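Local coordinates for protein dihydroorotase (Saccharomyces cerevisiae, PDB 7CA0) that catalyses the reversible cyclisation of N-carbamoyl-L-aspartate to (S)-dihydroorotate in de novo pyrimidine biosynthesis, using two zinc ions per subunit, at residues A102-N107 and E139-H144; V226-P231 and E271-G276; H14-E19 and M41-P46; L209-L214 and F253-D258. All coordinates share one frame; numbering follows the deposited sequence.

Contact 1: residues A102-N107 and E139-H144; sequences AGVTTN and EKPSVH. With FOT (5-fluoro-2,6-dioxo-1,2,3,6-tetrahydropyrimidine-4-carboxylic acid), chain G.
Ala102 opens the contact with its carbonyl oxygen, which rests 3.8 Å from CG of the Pro141 ring; no hydrogen bond joins the two loops. After Gly103, Val104 supplies the main touch. With chi1 at -63°, its CG1 branch lies beside the backbone N and reaches over the chain at 139-141, meeting Pro141 CA at 3.9 Å and Glu139 O at the same distance, while Pro141 CG stays slightly farther from CG1, at 4.3 Å. CB of Glu139 points toward the 102-107 loop, but its OE1 is engaged by His137, a probable zinc ligand, and the backbone oxygen of Val104 is taken up by Lys230 NZ. Beyond Val104 the chain leaves the 139-144 segment and turns to the bound 5-fluoroorotate. Thr105 OG1 is anti to the backbone N (chi1 -169°), and Thr105 OG1 comes within 3.4 Å of C41, the carboxylate carbon of the inhibitor. Thr106 approaches the other end of the same ring, with CB 3.3 Å from N1 and OG1 3.0 Å from O6. Asn107 then fastens the loop to Asn43 and Gln45 through its side-chain amide. A surface loop that carries two consecutive threonines onto the ligand is characteristic of class II dihydroorotases, in which it closes over the active site; the position here is consistent with that closed, loop-in state.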
# COMPACT_ATOMS: atom_id res chain seq x y z
N ALA A 102 -13.66 -1.20 15.41
CA ALA A 102 -14.51 -0.40 14.52
C ALA A 102 -13.69 0.30 13.45
O ALA A 102 -12.82 1.12 13.76
CB ALA A 102 -15.30 0.62 15.33
N GLY A 103 -14.01 0.01 12.18
CA GLY A 103 -13.47 0.74 11.05
C GLY A 103 -12.24 0.14 10.40
O GLY A 103 -11.79 0.66 9.37
N VAL A 104 -11.66 -0.93 10.96
CA VAL A 104 -10.36 -1.39 10.46
C VAL A 104 -10.48 -2.32 9.25
O VAL A 104 -9.48 -2.53 8.56
CB VAL A 104 -9.54 -2.11 11.54
CG1 VAL A 104 -9.18 -1.18 12.69
CG2 VAL A 104 -10.28 -3.35 12.03
N THR A 105 -11.65 -2.92 9.02
CA THR A 105 -11.77 -3.92 7.97
C THR A 105 -13.24 -4.06 7.56
O THR A 105 -14.11 -3.32 8.02
CB THR A 105 -11.17 -5.25 8.44
OG1 THR A 105 -11.07 -6.15 7.33
CG2 THR A 105 -12.03 -5.86 9.54
N THR A 106 -13.49 -5.02 6.67
CA THR A 106 -14.83 -5.24 6.11
C THR A 106 -15.88 -5.48 7.19
O THR A 106 -15.68 -6.29 8.10
CB THR A 106 -14.82 -6.42 5.14
OG1 THR A 106 -13.93 -6.14 4.06
CG2 THR A 106 -16.22 -6.62 4.57
N ASN A 107 -17.00 -4.77 7.06
CA ASN A 107 -18.17 -4.93 7.92
C ASN A 107 -17.77 -4.87 9.40
O ASN A 107 -18.22 -5.65 10.24
CB ASN A 107 -18.91 -6.23 7.59
CG ASN A 107 -19.53 -6.21 6.17
OD1 ASN A 107 -19.73 -5.14 5.55
ND2 ASN A 107 -19.88 -7.41 5.68
N GLU A 139 -5.92 -5.25 15.61
CA GLU A 139 -5.45 -3.99 15.05
C GLU A 139 -6.14 -2.81 15.74
O GLU A 139 -7.37 -2.76 15.78
CB GLU A 139 -5.70 -3.93 13.54
CG GLU A 139 -4.71 -4.71 12.70
CD GLU A 139 -4.82 -4.34 11.25
OE1 GLU A 139 -5.78 -4.80 10.60
OE2 GLU A 139 -3.96 -3.57 10.77
N LYS A 140 -5.36 -1.87 16.24
CA LYS A 140 -6.03 -0.67 16.73
C LYS A 140 -6.42 0.24 15.56
O LYS A 140 -5.67 0.37 14.59
CB LYS A 140 -5.14 0.09 17.70
CG LYS A 140 -5.32 -0.35 19.14
CD LYS A 140 -4.12 0.07 19.94
CE LYS A 140 -4.47 0.54 21.32
NZ LYS A 140 -5.21 -0.50 22.07
N PRO A 141 -7.57 0.90 15.66
CA PRO A 141 -7.94 1.91 14.66
C PRO A 141 -6.88 2.99 14.52
O PRO A 141 -6.07 3.22 15.42
CB PRO A 141 -9.26 2.48 15.20
CG PRO A 141 -9.84 1.38 16.04
CD PRO A 141 -8.63 0.70 16.66
N SER A 142 -6.83 3.59 13.34
CA SER A 142 -5.80 4.57 13.04
C SER A 142 -6.06 5.90 13.75
O SER A 142 -7.20 6.29 14.01
CB SER A 142 -5.72 4.80 11.53
OG SER A 142 -5.07 3.71 10.90
N VAL A 143 -4.96 6.54 14.14
CA VAL A 143 -4.97 7.86 14.76
C VAL A 143 -3.72 8.65 14.42
O VAL A 143 -2.59 8.18 14.60
CB VAL A 143 -5.15 7.72 16.29
CG1 VAL A 143 -4.07 6.86 16.87
CG2 VAL A 143 -5.08 9.09 16.94
N HIS A 144 -3.91 9.86 13.89
CA HIS A 144 -2.82 10.77 13.55
C HIS A 144 -3.02 12.08 14.32
O HIS A 144 -2.82 13.18 13.79
CB HIS A 144 -2.76 10.99 12.03
CG HIS A 144 -2.58 9.73 11.24
ND1 HIS A 144 -3.58 8.78 11.11
CD2 HIS A 144 -1.52 9.25 10.55
CE1 HIS A 144 -3.14 7.78 10.37
NE2 HIS A 144 -1.89 8.04 10.02
C2 FOT G . -14.02 -9.89 5.46
C6 FOT G . -12.63 -8.92 3.99
C5 FOT G . -11.60 -8.94 4.93
O2 FOT G . -15.10 -10.30 5.65
N3 FOT G . -13.09 -9.97 6.47
N1 FOT G . -13.82 -9.38 4.23
O6 FOT G . -12.56 -8.51 2.88
F5 FOT G . -10.34 -8.48 4.69
C4 FOT G . -11.87 -9.51 6.26
C41 FOT G . -10.79 -9.57 7.37
O42 FOT G . -11.09 -9.62 8.58
O41 FOT G . -9.57 -9.56 7.11

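Contact 2: residues V226-P231 and E271-G276; sequences VNFCKP and EGVCAG. With FOT (5-fluoro-2,6-dioxo-1,2,3,6-tetrahydropyrimidine-4-carboxylic acid), chain G.
This is a buried loop-to-loop contact beside the inhibitor pocket, in which Phe228 and its neighbours, ahead of helix 236-246, meet Val273 to Gly276, ahead of helix 283-293. One backbone hydrogen bond ties the two: Gly276 N donates to Phe228 O over 2.7 Å, almost straight at 175°, in the carbonyl plane and on a lone pair. The Phe228 ring, carried anti to its own N (chi1 177°), reaches the other loop. Its CE2 corner has Val273 O at the edge, in plane, at 3.8 Å, and CD2 packs on Val273 CG1 at 3.9 Å. Ala275 CB touches both Phe228 CE2 and Lys230 CG, each at 3.8 Å. Lys230 then bends away, and its NZ bonds to Val104 O. The dimer interface is adjacent, since Phe228 also packs on Gly223 and Val273 on Pro225 of the second subunit. On the ligand side, Gly276 CA lies 3.5 Å from F5 of fluoroorotate. The polar groups here are mostly backbone carbonyls: Lys267 NZ bonds to Cys274 O and Gly276 O and weakly to Phe228 O, so one ammonium group probably offsets the partial negative charge of several converging carbonyl oxygens.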
# COMPACT_ATOMS: atom_id res chain seq x y z
N VAL A 226 -5.91 -6.64 -5.49
CA VAL A 226 -6.30 -8.06 -5.26
C VAL A 226 -5.54 -8.58 -4.05
O VAL A 226 -6.04 -9.47 -3.40
CB VAL A 226 -6.00 -8.94 -6.48
CG1 VAL A 226 -7.19 -9.04 -7.40
CG2 VAL A 226 -4.77 -8.48 -7.23
N ASN A 227 -4.36 -8.03 -3.78
CA ASN A 227 -3.54 -8.48 -2.66
C ASN A 227 -3.69 -7.60 -1.43
O ASN A 227 -3.06 -7.89 -0.41
CB ASN A 227 -2.07 -8.54 -3.08
CG ASN A 227 -1.78 -9.65 -4.09
OD1 ASN A 227 -2.49 -10.65 -4.14
ND2 ASN A 227 -0.73 -9.48 -4.88
N PHE A 228 -4.51 -6.55 -1.50
CA PHE A 228 -4.74 -5.70 -0.33
C PHE A 228 -5.63 -6.44 0.66
O PHE A 228 -6.71 -6.90 0.30
CB PHE A 228 -5.41 -4.39 -0.76
CG PHE A 228 -5.75 -3.48 0.40
CD1 PHE A 228 -4.78 -3.07 1.32
CD2 PHE A 228 -7.06 -3.04 0.60
CE1 PHE A 228 -5.12 -2.24 2.40
CE2 PHE A 228 -7.40 -2.21 1.67
CZ PHE A 228 -6.43 -1.82 2.57
N CYS A 229 -5.18 -6.52 1.91
CA CYS A 229 -6.00 -7.12 2.96
C CYS A 229 -5.66 -6.49 4.30
O CYS A 229 -4.74 -5.67 4.41
CB CYS A 229 -5.81 -8.63 3.01
SG CYS A 229 -4.16 -9.13 3.52
N LYS A 230 -6.44 -6.87 5.32
CA LYS A 230 -6.15 -6.45 6.68
C LYS A 230 -5.87 -7.66 7.55
O LYS A 230 -6.57 -8.67 7.44
CB LYS A 230 -7.32 -5.63 7.26
CG LYS A 230 -7.58 -4.34 6.51
CD LYS A 230 -6.33 -3.46 6.48
CE LYS A 230 -6.21 -2.63 7.74
NZ LYS A 230 -7.01 -1.36 7.64
N PRO A 231 -4.82 -7.63 8.39
CA PRO A 231 -3.79 -6.60 8.42
C PRO A 231 -2.96 -6.68 7.14
O PRO A 231 -2.87 -7.76 6.56
CB PRO A 231 -2.96 -6.94 9.66
CG PRO A 231 -3.74 -7.95 10.39
CD PRO A 231 -4.58 -8.65 9.42
N GLU A 271 -10.84 4.11 -5.08
CA GLU A 271 -10.81 4.39 -3.65
C GLU A 271 -11.75 3.43 -2.95
O GLU A 271 -12.72 2.94 -3.53
CB GLU A 271 -11.20 5.83 -3.32
CG GLU A 271 -12.62 6.16 -3.67
CD GLU A 271 -12.88 7.65 -3.58
OE1 GLU A 271 -12.12 8.33 -2.87
OE2 GLU A 271 -13.84 8.14 -4.24
N GLY A 272 -11.47 3.17 -1.67
CA GLY A 272 -12.30 2.25 -0.93
C GLY A 272 -12.25 0.82 -1.45
O GLY A 272 -13.27 0.13 -1.47
N VAL A 273 -11.07 0.37 -1.90
CA VAL A 273 -10.88 -1.02 -2.29
C VAL A 273 -11.24 -1.92 -1.11
O VAL A 273 -10.74 -1.73 0.00
CB VAL A 273 -9.44 -1.28 -2.72
CG1 VAL A 273 -9.17 -2.76 -2.70
CG2 VAL A 273 -9.14 -0.67 -4.12
N CYS A 274 -12.10 -2.90 -1.36
CA CYS A 274 -12.43 -3.84 -0.29
C CYS A 274 -11.19 -4.64 0.07
O CYS A 274 -10.50 -5.15 -0.81
CB CYS A 274 -13.55 -4.77 -0.74
SG CYS A 274 -15.07 -3.93 -1.01
N ALA A 275 -10.85 -4.63 1.34
CA ALA A 275 -9.66 -5.39 1.77
C ALA A 275 -10.00 -6.85 1.61
O ALA A 275 -11.14 -7.09 1.53
CB ALA A 275 -9.42 -5.09 3.22
N GLY A 276 -9.06 -7.70 1.28
CA GLY A 276 -9.34 -9.14 1.38
C GLY A 276 -8.84 -9.97 0.21
O GLY A 276 -8.95 -9.56 -0.96
C2 FOT G . -14.02 -9.89 5.46
C6 FOT G . -12.63 -8.92 3.99
C5 FOT G . -11.60 -8.94 4.93
O2 FOT G . -15.10 -10.30 5.65
N3 FOT G . -13.09 -9.97 6.47
N1 FOT G . -13.82 -9.38 4.23
O6 FOT G . -12.56 -8.51 2.88
F5 FOT G . -10.34 -8.48 4.69
C4 FOT G . -11.87 -9.51 6.26
C41 FOT G . -10.79 -9.57 7.37
O42 FOT G . -11.09 -9.62 8.58
O41 FOT G . -9.57 -9.56 7.11

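Contact 3: residues H14-E19 and M41-P46; sequences HVHVRE and MPNLQP. With ZN (zinc ion), chain E; FOT (5-fluoro-2,6-dioxo-1,2,3,6-tetrahydropyrimidine-4-carboxylic acid), chain G.
The HxH metal motif at the end of strand 11-15 packs on Met41, with His14 and His16 each binding zinc through NE2 at 2.1 Å. ND1 of His14 is bonded to Glu179. Asp258 OD1 is a further zinc ligand, and the carboxylated Lys98 probably belongs to the same site. Met41, bent at chi2 (-55°), underlies both imidazoles. Its CE sits over the centre of the His14 face, 3.5 Å from the centroid, in a CH-pi contact. CB does likewise for His16, 3.8 Å from that centroid but offset toward the rim, while N3 of fluoroorotate lies over the opposite face. The parallel neighbours 11-15 and 37-40 of the TIM barrel continue into this region, where Met41 N bonds to Val15 O at 2.9 Å. At the pocket, Asn43 OD1 accepts a weak, strongly bent bond (123°) from His16 ND1 at 2.9 Å, the amide being turned 62° from the ring. The other end of that amide, ND2, donates to O2 of the inhibitor at 2.6 Å and is also bonded to Thr106 O. Arg18 brings its guanidinium edge to the same O2, its NH1 bond being modelled very short. Farther out, Leu44 CD1 lies against the carboxylate of Glu19, 3.5 Å from CD.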
# COMPACT_ATOMS: atom_id res chain seq x y z
N HIS A 14 -10.26 -19.73 9.87
CA HIS A 14 -10.63 -18.34 9.58
C HIS A 14 -11.22 -18.29 8.16
O HIS A 14 -10.47 -18.16 7.19
CB HIS A 14 -9.45 -17.41 9.72
CG HIS A 14 -9.82 -15.96 9.85
ND1 HIS A 14 -9.35 -15.17 10.87
CD2 HIS A 14 -10.61 -15.17 9.09
CE1 HIS A 14 -9.84 -13.95 10.73
NE2 HIS A 14 -10.61 -13.92 9.66
N VAL A 15 -12.55 -18.38 8.06
CA VAL A 15 -13.25 -18.51 6.79
C VAL A 15 -14.35 -17.45 6.70
O VAL A 15 -15.08 -17.23 7.68
CB VAL A 15 -13.86 -19.92 6.62
CG1 VAL A 15 -14.84 -19.97 5.44
CG2 VAL A 15 -12.76 -20.96 6.41
N HIS A 16 -14.46 -16.80 5.55
CA HIS A 16 -15.58 -15.94 5.22
C HIS A 16 -16.35 -16.49 4.04
O HIS A 16 -15.77 -16.71 2.97
CB HIS A 16 -15.11 -14.52 4.89
CG HIS A 16 -14.48 -13.82 6.04
ND1 HIS A 16 -15.18 -12.94 6.84
CD2 HIS A 16 -13.23 -13.87 6.55
CE1 HIS A 16 -14.38 -12.48 7.79
NE2 HIS A 16 -13.19 -13.03 7.64
N VAL A 17 -17.65 -16.73 4.20
CA VAL A 17 -18.41 -17.32 3.06
C VAL A 17 -19.57 -16.43 2.65
O VAL A 17 -20.37 -16.88 1.85
CB VAL A 17 -18.95 -18.72 3.41
CG1 VAL A 17 -19.82 -19.25 2.29
CG2 VAL A 17 -17.80 -19.67 3.71
N ARG A 18 -19.70 -15.25 3.25
CA ARG A 18 -20.73 -14.23 2.90
C ARG A 18 -22.14 -14.81 2.99
O ARG A 18 -22.41 -15.60 3.89
CB ARG A 18 -20.50 -13.65 1.51
CG ARG A 18 -19.08 -13.21 1.23
CD ARG A 18 -18.49 -12.28 2.26
NE ARG A 18 -17.22 -11.77 1.82
CZ ARG A 18 -16.32 -11.21 2.60
NH1 ARG A 18 -16.55 -11.06 3.88
NH2 ARG A 18 -15.20 -10.78 2.08
N GLU A 19 -23.02 -14.34 2.11
CA GLU A 19 -24.42 -14.80 2.02
C GLU A 19 -24.84 -14.79 0.56
O GLU A 19 -24.01 -14.52 -0.30
CB GLU A 19 -25.32 -13.82 2.74
CG GLU A 19 -25.46 -14.07 4.22
CD GLU A 19 -26.37 -13.07 4.91
OE1 GLU A 19 -25.97 -11.90 5.04
OE2 GLU A 19 -27.47 -13.46 5.32
N MET A 41 -16.77 -16.96 10.04
CA MET A 41 -16.74 -15.64 10.63
C MET A 41 -18.08 -14.92 10.45
O MET A 41 -18.84 -15.25 9.54
CB MET A 41 -15.62 -14.81 10.01
CG MET A 41 -14.20 -15.24 10.43
SD MET A 41 -14.03 -15.25 12.21
CE MET A 41 -12.36 -15.84 12.54
N PRO A 42 -18.41 -13.99 11.35
CA PRO A 42 -19.77 -13.42 11.44
C PRO A 42 -20.01 -12.03 10.83
O PRO A 42 -21.10 -11.47 11.05
CB PRO A 42 -19.97 -13.35 12.96
CG PRO A 42 -18.59 -12.91 13.45
CD PRO A 42 -17.60 -13.63 12.54
N ASN A 43 -19.07 -11.44 10.11
CA ASN A 43 -19.21 -10.04 9.70
C ASN A 43 -20.06 -9.92 8.43
O ASN A 43 -19.64 -9.38 7.40
CB ASN A 43 -17.83 -9.42 9.52
CG ASN A 43 -17.00 -10.12 8.45
OD1 ASN A 43 -17.23 -11.29 8.16
ND2 ASN A 43 -16.04 -9.40 7.86
N LEU A 44 -21.28 -10.43 8.52
CA LEU A 44 -22.30 -10.20 7.50
C LEU A 44 -22.97 -8.84 7.74
O LEU A 44 -22.74 -8.17 8.76
CB LEU A 44 -23.35 -11.30 7.52
CG LEU A 44 -22.98 -12.76 7.71
CD1 LEU A 44 -24.25 -13.60 7.60
CD2 LEU A 44 -21.97 -13.17 6.67
N GLN A 45 -23.83 -8.45 6.79
CA GLN A 45 -24.71 -7.31 7.00
C GLN A 45 -26.13 -7.82 7.19
O GLN A 45 -26.73 -8.33 6.23
CB GLN A 45 -24.64 -6.35 5.82
CG GLN A 45 -23.33 -5.62 5.66
CD GLN A 45 -23.39 -4.54 4.58
OE1 GLN A 45 -24.46 -4.24 4.06
NE2 GLN A 45 -22.23 -3.98 4.24
N PRO A 46 -26.72 -7.72 8.39
CA PRO A 46 -26.11 -7.21 9.63
C PRO A 46 -25.24 -8.28 10.29
O PRO A 46 -25.33 -9.44 9.88
CB PRO A 46 -27.33 -6.86 10.49
CG PRO A 46 -28.42 -7.72 10.00
CD PRO A 46 -28.17 -7.93 8.53
ZN ZN E . -11.35 -12.47 8.36
C2 FOT G . -14.02 -9.89 5.46
C6 FOT G . -12.63 -8.92 3.99
C5 FOT G . -11.60 -8.94 4.93
O2 FOT G . -15.10 -10.30 5.65
N3 FOT G . -13.09 -9.97 6.47
N1 FOT G . -13.82 -9.38 4.23
O6 FOT G . -12.56 -8.51 2.88
F5 FOT G . -10.34 -8.48 4.69
C4 FOT G . -11.87 -9.51 6.26
C41 FOT G . -10.79 -9.57 7.37
O42 FOT G . -11.09 -9.62 8.58
O41 FOT G . -9.57 -9.56 7.11

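Contact 4: residues L209-L214 and F253-D258; sequences LTAHHL and FFFGSD. With ZN (zinc ion), chain E; FOT (5-fluoro-2,6-dioxo-1,2,3,6-tetrahydropyrimidine-4-carboxylic acid), chain G.
The hydroxyl OG1 of Thr210, whose methyl group leans on Ser257, accepts a hydrogen bond from the backbone N of His213 at 3.1 Å, which makes an ST motif. His213 ND1 also lies beside OG1, but that distance is modelled very short and is doubtful in detail. The site is at the catalytic end of the TIM barrel, where the parallel strands 205-209 and 253-255 run side by side. Two backbone bonds pair them: Leu209 N donates to Phe254 O at 3.1 Å, and Gly256 N donates to Leu209 O at an equal 3.1 Å, the latter donor standing 45° above the carbonyl plane. Leu209 and Phe255 are bridge partners on one face of the sheet, which is covered by helices 236-246 and 283-293; the Phe255 ring turns its edge to Ala211 N. Just past the bridge, Thr210 CA makes a CA-H...O contact with Gly256 O at 3.2 Å. A chi1 of 61° turns OG1 to His213 N and leaves Thr210 CG2 to pack 3.4 Å from Ser257 O and, a little more loosely, on Asp258 CB. His212 reaches the same carbonyl, its CE1 lying 3.3 Å from Ser257 O. Ser257 OG is itself bonded to Ser259 N and to His14 O, linking this strand end to the neighbouring one. Beyond it, Asp258 extends its carboxylate anti to the backbone N into the metal site, and OD1 binds zinc at 2.1 Å.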
# COMPACT_ATOMS: atom_id res chain seq x y z
N LEU A 209 -2.23 -18.20 10.98
CA LEU A 209 -1.44 -17.64 9.90
C LEU A 209 -2.17 -17.96 8.61
O LEU A 209 -2.66 -19.08 8.43
CB LEU A 209 -0.02 -18.21 9.89
CG LEU A 209 0.80 -17.98 11.18
CD1 LEU A 209 2.20 -18.53 11.07
CD2 LEU A 209 0.87 -16.51 11.55
N THR A 210 -2.34 -16.95 7.77
CA THR A 210 -3.02 -17.11 6.51
C THR A 210 -2.09 -17.74 5.48
O THR A 210 -0.88 -17.82 5.67
CB THR A 210 -3.52 -15.74 6.02
OG1 THR A 210 -2.38 -14.89 5.84
CG2 THR A 210 -4.43 -15.10 7.07
N ALA A 211 -2.68 -18.19 4.38
CA ALA A 211 -1.91 -18.54 3.19
C ALA A 211 -1.18 -17.33 2.61
O ALA A 211 0.04 -17.34 2.46
CB ALA A 211 -2.84 -19.16 2.15
N HIS A 212 -1.91 -16.22 2.38
CA HIS A 212 -1.35 -15.13 1.59
C HIS A 212 -0.25 -14.39 2.34
O HIS A 212 0.64 -13.82 1.71
CB HIS A 212 -2.43 -14.15 1.12
CG HIS A 212 -3.45 -13.78 2.15
ND1 HIS A 212 -4.64 -14.48 2.32
CD2 HIS A 212 -3.50 -12.76 3.04
CE1 HIS A 212 -5.35 -13.92 3.28
NE2 HIS A 212 -4.67 -12.87 3.74
N HIS A 213 -0.29 -14.39 3.67
CA HIS A 213 0.76 -13.70 4.40
C HIS A 213 2.08 -14.45 4.43
O HIS A 213 3.09 -13.86 4.85
CB HIS A 213 0.29 -13.41 5.83
CG HIS A 213 -0.69 -12.29 5.91
ND1 HIS A 213 -2.02 -12.48 6.22
CD2 HIS A 213 -0.55 -10.96 5.71
CE1 HIS A 213 -2.66 -11.32 6.20
NE2 HIS A 213 -1.78 -10.38 5.89
N LEU A 214 2.12 -15.72 4.01
CA LEU A 214 3.38 -16.45 3.86
C LEU A 214 4.04 -16.21 2.50
O LEU A 214 5.18 -16.64 2.31
CB LEU A 214 3.15 -17.96 4.08
CG LEU A 214 2.42 -18.36 5.39
CD1 LEU A 214 2.05 -19.83 5.40
CD2 LEU A 214 3.25 -18.02 6.63
N PHE A 253 0.58 -21.91 16.68
CA PHE A 253 0.38 -21.38 15.33
C PHE A 253 -0.30 -22.46 14.50
O PHE A 253 0.26 -23.56 14.35
CB PHE A 253 1.71 -21.03 14.66
CG PHE A 253 2.52 -20.04 15.38
CD1 PHE A 253 1.98 -18.83 15.70
CD2 PHE A 253 3.83 -20.32 15.75
CE1 PHE A 253 2.72 -17.89 16.38
CE2 PHE A 253 4.57 -19.38 16.44
CZ PHE A 253 4.02 -18.17 16.75
N PHE A 254 -1.47 -22.17 13.95
CA PHE A 254 -2.10 -23.07 12.99
C PHE A 254 -2.80 -22.26 11.89
O PHE A 254 -2.91 -21.04 11.97
CB PHE A 254 -3.08 -24.04 13.67
CG PHE A 254 -3.99 -23.39 14.68
CD1 PHE A 254 -3.64 -23.37 16.02
CD2 PHE A 254 -5.23 -22.87 14.29
CE1 PHE A 254 -4.47 -22.81 16.96
CE2 PHE A 254 -6.09 -22.30 15.23
CZ PHE A 254 -5.70 -22.28 16.57
N PHE A 255 -3.24 -22.97 10.85
CA PHE A 255 -3.74 -22.36 9.63
C PHE A 255 -5.13 -21.76 9.80
O PHE A 255 -6.06 -22.44 10.23
CB PHE A 255 -3.79 -23.41 8.53
CG PHE A 255 -4.34 -22.90 7.21
CD1 PHE A 255 -3.82 -21.78 6.61
CD2 PHE A 255 -5.36 -23.58 6.58
CE1 PHE A 255 -4.30 -21.33 5.40
CE2 PHE A 255 -5.86 -23.13 5.37
CZ PHE A 255 -5.33 -22.00 4.78
N GLY A 256 -5.28 -20.48 9.41
CA GLY A 256 -6.57 -19.86 9.20
C GLY A 256 -6.46 -19.00 7.96
O GLY A 256 -5.71 -18.03 7.95
N SER A 257 -7.20 -19.33 6.90
CA SER A 257 -6.94 -18.70 5.61
C SER A 257 -7.30 -17.21 5.61
O SER A 257 -6.65 -16.42 4.92
CB SER A 257 -7.69 -19.41 4.49
OG SER A 257 -9.09 -19.18 4.62
N ASP A 258 -8.34 -16.82 6.34
CA ASP A 258 -8.99 -15.53 6.14
C ASP A 258 -9.34 -15.34 4.67
O ASP A 258 -9.31 -14.23 4.13
CB ASP A 258 -8.11 -14.39 6.64
CG ASP A 258 -8.82 -13.06 6.62
OD1 ASP A 258 -10.06 -13.05 6.78
OD2 ASP A 258 -8.13 -12.03 6.40
ZN ZN E . -11.35 -12.47 8.36
C2 FOT G . -14.02 -9.89 5.46
C6 FOT G . -12.63 -8.92 3.99
C5 FOT G . -11.60 -8.94 4.93
O2 FOT G . -15.10 -10.30 5.65
N3 FOT G . -13.09 -9.97 6.47
N1 FOT G . -13.82 -9.38 4.23
O6 FOT G . -12.56 -8.51 2.88
F5 FOT G . -10.34 -8.48 4.69
C4 FOT G . -11.87 -9.51 6.26
C41 FOT G . -10.79 -9.57 7.37
O42 FOT G . -11.09 -9.62 8.58
O41 FOT G . -9.57 -9.56 7.11

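How the contacts relate
Contacts 3 and 4 are buried at the strand ends of the barrel, where they supply ligands to one zinc ion, and are joined by His14 O and Ser257 OG. Contacts 1 and 2 are made by loops farther from the centre of the chain; contact 1 is a surface contact and contact 2 a buried one, and both touch the second subunit. Their chemistry differs accordingly: strand-like backbone pairing and metal coordination inside, a single backbone bond in contact 2, and van der Waals touches alone, without a hydrogen bond, across contact 1. All four reach fluoroorotate. Asn107 ties contact 1 to contact 3, Lys230 joins contacts 1 and 2, and Pro231 O with His213 NE2 connects contacts 2 and 4.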